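Local coordinates for protein N-acetylgalactosaminyltransferase 7 (Homo sapiens, PDB 6IWR) that is a glycosyltransferase that joins a GT-A-type domain to a ricin-type beta-trefoil lectin domain, at residues 489-492 / 497-500; 296-301 / 414-419; 138-143 / 315-320. All coordinates share one frame; numbering follows the deposited sequence.

How the interactions relate
The three contacts show how one chain meets itself at different ranges in a two-domain glycosyltransferase. Interaction 1 is local, formed within a hairpin of the beta-trefoil lectin domain, whereas interactions 2 and 3 each bring together residues more than a hundred positions apart. Those two alternate along the chain, with their centres about 35 Å from one another. Interaction 2 lies nearer the middle of the molecule, its centre about 27 Å from that of interaction 1. Interactions 1 and 3 are on opposite sides of the chain's centre, about 52 Å apart between centres. None touches another: nearest atoms are about 11 Å apart for interactions 1 and 2, about 18 Å for 2 and 3, and about 36 Å for 1 and 3.

Interaction 1: residues 489-492 / 497-500; sequences MGKT and VELG
The carboxylate of Glu498 is shared between the carbons of a methionine and the amine end of a lysine, a small example of a charged group that is packed as well as paired. Met489 lies across the glutamate at about a right angle: its terminal methyl CE approaches Glu498 OE1 at 3.3 Å, while its CG comes within 3.6 Å of Glu498 OE2. The methionine therefore touches both oxygens, CG and CE, on the two sides of the sulfur, each approaching a different one. Lys491 also crosses the glutamate at about a right angle and meets OE2, with Lys491 CE 3.4 Å from Glu498 OE2 and a long salt bridge of 3.6 Å from Lys491 NZ to Glu498 OE2.

The torsions explain the meeting. Beyond CG the glutamate is extended (chi2 178°), which puts its carboxylate beside both loop side chains, whereas the lysine folds at three successive bonds to bring its amine round.

Further out, backbone hydrogen bonds of Glu498 with Asp487 and of Gly500 with Cys485 join strands 484-487 and 498-501 as an antiparallel hairpin of the beta-trefoil. Asp487 OD1 also accepts from Met489 N, at the point where the connecting loop begins. Val497 and Leu499 point away from this loop and pack on Val575. The stretched ion pair probably contributes modest electrostatic attraction, with the methionine hydrocarbon supplying van der Waals contact around the acid.

Interaction 2: residues 296-301 / 414-419; sequences WDWSML and DEYKDY
Trp298, Tyr416 and Tyr419 carry this buried contact, which illustrates how a tight turn can present one aromatic side chain to a segment far away in sequence. Among the aromatic interactions, the six-membered ring of Trp298 meets the ring of Tyr416 obliquely, with centroids 5.8 Å apart and planes inclined at 32°. The far corner of the indole does the touching: Trp298 CZ3 is 3.8 Å from Tyr416 CD2, and the adjoining CH2 is also in contact with that side of the phenol. In both residues CG lies anti to the carbonyl carbon (chi1 -57° for Trp298), which sets the two rings beside each other. Trp413 and Met454 extend the apolar surroundings of the indole.

The apolar share of Tyr419 comes from the root of its side chain. Its CB lies 4.2 Å from Trp298 CE3, while the end of the side chain leads away, and Tyr419 also packs on Pro468.

Polar interactions shape the two sides separately, since no hydrogen bond crosses between them. Asp297 to Met300 form a type I beta turn, closed by Met300 N donating to Asp297 O at 2.8 Å. Asp297 OD1 accepts from Ser299 N at 2.9 Å, which makes an Asx turn, and further from Ser299 OG and from Leu301 N, the latter fairly straight at 162°. All three donors stand well out of the carboxylate plane. Outside the segments, Trp298 NE1 donates to the carbonyl of Tyr465, and Tyr416 OH is hydrogen-bonded to Lys451 NZ.

The chemistry thus divides: dispersion and apolar burial join the turn between strands 292-296 and 302-306 to residues 414-419, which lead into helix 417-423, while polar bonds fix the turn and hold the indole N-H and the phenol hydroxyl to partners outside the two segments.

Interaction 3: residues 138-143 / 315-320; sequences KYWHYD and RKTKTE
The indole of Trp140 meets Thr317 and Thr319 with its edge. Thr317 CG2 lies near the ring plane, 3.4 Å from Trp140 CZ2, set there by a chi1 of -65° that places this methyl anti to the backbone N. Thr319 sits farther round the same rim, its CB in plane, and Trp140 NE1 makes a weak hydrogen bond to Thr319 OG1 at 3.4 Å, doubtful because the position of that oxygen is less certain. Glu320 N approaches the ring obliquely, at 4.1 Å from Trp140 CZ2.

A second flat group shapes the loop from within. The guanidinium of Arg315 has Thr317 O on one face, 3.4 Å above the plane and offset toward the rim, and Glu320 O at its edge, where NH2 donates nearly straight (170°). The same NH2 also bonds to Lys318 O, so one nitrogen ties two carbonyls of the loop.

Strand 140-141 pairs antiparallel with strand 66-67, whose Leu67 touches Trp140, and Tyr142 packs on helix 251-260. The disulfide Cys137–Cys375 pins the chain just before Lys138. Opposite the indole, residues 315-320 link helix 309-313 to strand 322-323, which joins the large mixed sheet beside strand 369-373.

Interaction 1: residues 489-492 / 497-500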
# COMPACT_ATOMS: atom_id res chain seq x y z
N MET A 489 3.92 12.26 -2.89
CA MET A 489 4.02 10.87 -3.33
C MET A 489 3.05 9.98 -2.56
O MET A 489 3.27 8.78 -2.44
CB MET A 489 5.44 10.33 -3.20
CG MET A 489 6.49 11.17 -3.87
SD MET A 489 5.97 11.59 -5.52
CE MET A 489 7.46 12.40 -6.07
N GLY A 490 2.00 10.56 -2.00
CA GLY A 490 1.12 9.80 -1.13
C GLY A 490 1.75 9.35 0.16
O GLY A 490 1.08 8.69 0.96
N LYS A 491 3.02 9.67 0.41
CA LYS A 491 3.70 9.26 1.63
C LYS A 491 2.92 9.71 2.86
O LYS A 491 2.30 10.77 2.87
CB LYS A 491 5.11 9.84 1.70
CG LYS A 491 6.23 8.87 1.42
CD LYS A 491 6.76 9.03 0.01
CE LYS A 491 8.10 9.75 -0.03
NZ LYS A 491 9.22 8.86 0.36
N THR A 492 2.95 8.88 3.90
CA THR A 492 2.32 9.21 5.17
C THR A 492 3.27 8.90 6.32
O THR A 492 4.34 8.32 6.13
CB THR A 492 1.03 8.43 5.40
OG1 THR A 492 1.30 7.05 5.16
CG2 THR A 492 -0.08 8.93 4.49
N VAL A 497 8.60 14.26 1.86
CA VAL A 497 7.94 14.93 0.75
C VAL A 497 9.00 15.27 -0.28
O VAL A 497 10.15 15.53 0.06
CB VAL A 497 7.21 16.17 1.29
CG1 VAL A 497 7.82 17.47 0.81
CG2 VAL A 497 5.73 16.09 1.03
N GLU A 498 8.62 15.23 -1.56
CA GLU A 498 9.56 15.46 -2.66
C GLU A 498 9.04 16.55 -3.59
O GLU A 498 7.96 17.13 -3.39
CB GLU A 498 9.80 14.18 -3.45
CG GLU A 498 9.83 12.94 -2.58
CD GLU A 498 10.03 11.67 -3.37
OE1 GLU A 498 10.33 11.77 -4.58
OE2 GLU A 498 9.88 10.57 -2.79
N LEU A 499 9.84 16.83 -4.61
CA LEU A 499 9.47 17.76 -5.67
C LEU A 499 9.08 16.96 -6.91
O LEU A 499 9.73 15.97 -7.25
CB LEU A 499 10.62 18.71 -6.00
CG LEU A 499 10.30 19.99 -6.76
CD1 LEU A 499 9.69 20.99 -5.81
CD2 LEU A 499 11.54 20.59 -7.46
N GLY A 500 8.01 17.37 -7.57
CA GLY A 500 7.66 16.75 -8.83
C GLY A 500 7.07 17.76 -9.79
O GLY A 500 6.75 18.89 -9.42

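Interaction 2: residues 296-301 / 414-419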
# COMPACT_ATOMS: atom_id res chain seq x y z
N TRP A 296 -17.78 11.51 13.25
CA TRP A 296 -17.11 11.96 12.04
C TRP A 296 -16.10 13.01 12.44
O TRP A 296 -16.21 13.62 13.50
CB TRP A 296 -18.12 12.53 11.04
CG TRP A 296 -18.88 13.66 11.63
CD1 TRP A 296 -18.50 14.97 11.65
CD2 TRP A 296 -20.13 13.59 12.33
NE1 TRP A 296 -19.44 15.73 12.31
CE2 TRP A 296 -20.45 14.91 12.74
CE3 TRP A 296 -21.01 12.55 12.64
CZ2 TRP A 296 -21.61 15.21 13.45
CZ3 TRP A 296 -22.16 12.84 13.35
CH2 TRP A 296 -22.46 14.17 13.74
N ASP A 297 -15.09 13.21 11.59
CA ASP A 297 -14.21 14.37 11.68
C ASP A 297 -14.75 15.44 10.72
O ASP A 297 -15.74 15.21 10.02
CB ASP A 297 -12.75 13.97 11.41
CG ASP A 297 -12.47 13.62 9.94
OD1 ASP A 297 -13.25 14.03 9.05
OD2 ASP A 297 -11.44 12.93 9.67
N TRP A 298 -14.09 16.59 10.64
CA TRP A 298 -14.66 17.72 9.92
C TRP A 298 -14.38 17.70 8.42
O TRP A 298 -14.80 18.62 7.70
CB TRP A 298 -14.20 19.01 10.59
CG TRP A 298 -14.65 18.91 12.00
CD1 TRP A 298 -13.89 18.62 13.10
CD2 TRP A 298 -16.00 18.98 12.45
NE1 TRP A 298 -14.69 18.55 14.22
CE2 TRP A 298 -15.99 18.76 13.85
CE3 TRP A 298 -17.23 19.20 11.81
CZ2 TRP A 298 -17.14 18.77 14.60
CZ3 TRP A 298 -18.38 19.23 12.58
CH2 TRP A 298 -18.33 19.00 13.95
N SER A 299 -13.70 16.67 7.93
CA SER A 299 -13.73 16.31 6.52
C SER A 299 -14.88 15.37 6.20
O SER A 299 -15.09 15.02 5.03
CB SER A 299 -12.40 15.69 6.08
OG SER A 299 -11.86 14.94 7.15
N MET A 300 -15.62 14.97 7.24
CA MET A 300 -16.77 14.09 7.13
C MET A 300 -16.37 12.64 6.86
O MET A 300 -17.11 11.90 6.21
CB MET A 300 -17.78 14.58 6.09
CG MET A 300 -19.15 13.96 6.31
SD MET A 300 -20.47 14.44 5.18
CE MET A 300 -21.33 15.69 6.10
N LEU A 301 -15.21 12.23 7.35
CA LEU A 301 -14.86 10.82 7.37
C LEU A 301 -15.49 10.16 8.59
O LEU A 301 -15.44 10.69 9.71
CB LEU A 301 -13.35 10.64 7.40
CG LEU A 301 -12.67 11.23 6.17
CD1 LEU A 301 -11.19 10.90 6.24
CD2 LEU A 301 -13.33 10.75 4.86
N ASP A 414 -25.24 24.11 8.70
CA ASP A 414 -25.28 25.54 9.01
C ASP A 414 -23.89 26.15 9.13
O ASP A 414 -23.06 26.01 8.23
CB ASP A 414 -26.04 25.80 10.30
CG ASP A 414 -27.40 25.15 10.32
OD1 ASP A 414 -27.97 24.93 9.23
OD2 ASP A 414 -27.89 24.82 11.43
N GLU A 415 -23.65 26.83 10.26
CA GLU A 415 -22.42 27.59 10.44
C GLU A 415 -21.26 26.62 10.43
O GLU A 415 -20.11 27.00 10.17
CB GLU A 415 -22.45 28.41 11.74
CG GLU A 415 -23.02 27.72 12.97
CD GLU A 415 -24.36 28.32 13.39
OE1 GLU A 415 -24.64 28.40 14.62
OE2 GLU A 415 -25.13 28.71 12.48
N TYR A 416 -21.54 25.35 10.70
CA TYR A 416 -20.44 24.39 10.72
C TYR A 416 -19.88 24.11 9.34
O TYR A 416 -18.82 23.48 9.26
CB TYR A 416 -20.88 23.10 11.39
CG TYR A 416 -20.89 23.21 12.89
CD1 TYR A 416 -21.86 23.98 13.55
CD2 TYR A 416 -19.92 22.57 13.66
CE1 TYR A 416 -21.85 24.10 14.94
CE2 TYR A 416 -19.91 22.68 15.03
CZ TYR A 416 -20.88 23.45 15.67
OH TYR A 416 -20.86 23.56 17.04
N LYS A 417 -20.53 24.56 8.25
CA LYS A 417 -19.92 24.35 6.94
C LYS A 417 -18.49 24.90 6.91
O LYS A 417 -17.62 24.30 6.28
CB LYS A 417 -20.76 24.94 5.79
CG LYS A 417 -21.19 26.39 5.86
CD LYS A 417 -22.11 26.73 4.67
CE LYS A 417 -23.61 26.84 5.06
NZ LYS A 417 -24.31 27.82 4.15
N ASP A 418 -18.23 26.00 7.62
CA ASP A 418 -16.88 26.58 7.69
C ASP A 418 -15.84 25.54 8.10
O ASP A 418 -14.72 25.53 7.56
CB ASP A 418 -16.84 27.75 8.67
CG ASP A 418 -17.77 28.86 8.30
OD1 ASP A 418 -18.28 28.86 7.15
OD2 ASP A 418 -18.01 29.73 9.16
N TYR A 419 -16.16 24.69 9.07
CA TYR A 419 -15.19 23.68 9.47
C TYR A 419 -14.95 22.67 8.35
O TYR A 419 -13.81 22.24 8.13
CB TYR A 419 -15.65 22.98 10.76
CG TYR A 419 -15.87 23.98 11.87
CD1 TYR A 419 -14.81 24.73 12.34
CD2 TYR A 419 -17.13 24.20 12.41
CE1 TYR A 419 -14.97 25.66 13.32
CE2 TYR A 419 -17.31 25.13 13.40
CZ TYR A 419 -16.22 25.86 13.85
OH TYR A 419 -16.36 26.81 14.85

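Interaction 3: residues 138-143 / 315-320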
# COMPACT_ATOMS: atom_id res chain seq x y z
N LYS A 138 -29.74 -11.98 26.72
CA LYS A 138 -30.64 -13.11 26.65
C LYS A 138 -31.74 -13.08 27.70
O LYS A 138 -32.45 -14.08 27.84
CB LYS A 138 -29.87 -14.42 26.81
CG LYS A 138 -28.46 -14.38 26.29
CD LYS A 138 -28.01 -15.82 26.07
CE LYS A 138 -26.52 -16.01 26.07
NZ LYS A 138 -26.27 -17.44 25.74
N TYR A 139 -31.90 -12.00 28.45
CA TYR A 139 -32.92 -11.98 29.49
C TYR A 139 -33.91 -10.85 29.30
O TYR A 139 -34.61 -10.48 30.24
CB TYR A 139 -32.27 -11.92 30.88
CG TYR A 139 -31.44 -13.14 31.14
CD1 TYR A 139 -32.02 -14.40 31.29
CD2 TYR A 139 -30.06 -13.05 31.19
CE1 TYR A 139 -31.24 -15.54 31.51
CE2 TYR A 139 -29.28 -14.16 31.41
CZ TYR A 139 -29.86 -15.40 31.56
OH TYR A 139 -29.03 -16.47 31.77
N TRP A 140 -34.00 -10.31 28.08
CA TRP A 140 -35.00 -9.31 27.74
C TRP A 140 -36.29 -9.99 27.29
O TRP A 140 -36.26 -10.95 26.52
CB TRP A 140 -34.48 -8.38 26.64
CG TRP A 140 -33.46 -7.39 27.10
CD1 TRP A 140 -32.11 -7.47 26.92
CD2 TRP A 140 -33.71 -6.18 27.81
NE1 TRP A 140 -31.50 -6.38 27.49
CE2 TRP A 140 -32.46 -5.57 28.04
CE3 TRP A 140 -34.87 -5.54 28.28
CZ2 TRP A 140 -32.33 -4.36 28.70
CZ3 TRP A 140 -34.74 -4.33 28.94
CH2 TRP A 140 -33.48 -3.75 29.15
N HIS A 141 -37.43 -9.47 27.75
CA HIS A 141 -38.72 -10.01 27.38
C HIS A 141 -39.51 -8.99 26.57
O HIS A 141 -39.83 -7.90 27.07
CB HIS A 141 -39.47 -10.47 28.63
CG HIS A 141 -38.90 -11.71 29.22
ND1 HIS A 141 -39.38 -12.97 28.92
CD2 HIS A 141 -37.83 -11.90 30.03
CE1 HIS A 141 -38.66 -13.88 29.55
NE2 HIS A 141 -37.71 -13.26 30.23
N TYR A 142 -39.82 -9.35 25.32
CA TYR A 142 -40.37 -8.44 24.32
C TYR A 142 -41.82 -8.80 24.00
O TYR A 142 -42.18 -9.98 23.93
CB TYR A 142 -39.55 -8.48 23.01
CG TYR A 142 -38.07 -8.19 23.12
CD1 TYR A 142 -37.16 -9.20 23.44
CD2 TYR A 142 -37.57 -6.91 22.88
CE1 TYR A 142 -35.79 -8.93 23.52
CE2 TYR A 142 -36.19 -6.64 22.96
CZ TYR A 142 -35.32 -7.65 23.28
OH TYR A 142 -33.97 -7.37 23.35
N ASP A 143 -42.61 -7.78 23.73
CA ASP A 143 -44.05 -7.89 23.64
C ASP A 143 -44.66 -8.77 22.56
O ASP A 143 -45.79 -9.17 22.73
CB ASP A 143 -44.70 -6.51 23.61
CG ASP A 143 -45.38 -6.15 24.91
OD1 ASP A 143 -45.31 -6.94 25.85
OD2 ASP A 143 -45.98 -5.08 24.98
N ARG A 315 -29.64 5.53 31.01
CA ARG A 315 -29.97 4.16 30.67
C ARG A 315 -29.94 3.31 31.93
O ARG A 315 -28.95 3.31 32.66
CB ARG A 315 -28.99 3.61 29.63
CG ARG A 315 -29.25 4.13 28.24
CD ARG A 315 -28.07 4.00 27.33
NE ARG A 315 -27.83 2.63 26.94
CZ ARG A 315 -26.85 1.87 27.41
NH1 ARG A 315 -25.98 2.36 28.29
NH2 ARG A 315 -26.72 0.63 26.98
N LYS A 316 -31.02 2.57 32.18
CA LYS A 316 -31.10 1.77 33.40
C LYS A 316 -30.22 0.53 33.32
O LYS A 316 -29.80 0.01 34.37
CB LYS A 316 -32.56 1.37 33.66
CG LYS A 316 -33.46 2.53 34.06
CD LYS A 316 -34.34 2.18 35.25
CE LYS A 316 -34.36 3.30 36.30
NZ LYS A 316 -35.00 4.59 35.85
N THR A 317 -29.90 0.09 32.11
CA THR A 317 -29.32 -1.21 31.82
C THR A 317 -28.00 -1.04 31.07
O THR A 317 -27.78 -0.02 30.43
CB THR A 317 -30.30 -2.00 30.96
OG1 THR A 317 -31.47 -2.26 31.73
CG2 THR A 317 -29.70 -3.29 30.52
N LYS A 318 -27.14 -2.06 31.13
CA LYS A 318 -25.95 -2.04 30.27
C LYS A 318 -26.30 -2.28 28.81
O LYS A 318 -25.60 -1.76 27.93
CB LYS A 318 -24.94 -3.10 30.71
CG LYS A 318 -24.34 -2.84 32.09
CD LYS A 318 -22.81 -2.86 32.08
CE LYS A 318 -22.27 -4.21 31.63
NZ LYS A 318 -20.87 -4.43 32.12
N THR A 319 -27.37 -3.04 28.53
CA THR A 319 -27.59 -3.59 27.21
C THR A 319 -28.65 -2.87 26.39
O THR A 319 -28.76 -3.13 25.19
CB THR A 319 -27.95 -5.08 27.31
OG1 THR A 319 -28.48 -5.35 28.62
CG2 THR A 319 -26.72 -5.93 27.14
N GLU A 320 -29.44 -1.97 26.97
CA GLU A 320 -30.54 -1.42 26.17
C GLU A 320 -30.01 -0.54 25.04
O GLU A 320 -28.83 -0.17 25.01
CB GLU A 320 -31.49 -0.62 27.05
CG GLU A 320 -30.80 0.32 27.99
CD GLU A 320 -31.77 0.92 28.96
OE1 GLU A 320 -32.07 2.13 28.86
OE2 GLU A 320 -32.28 0.16 29.81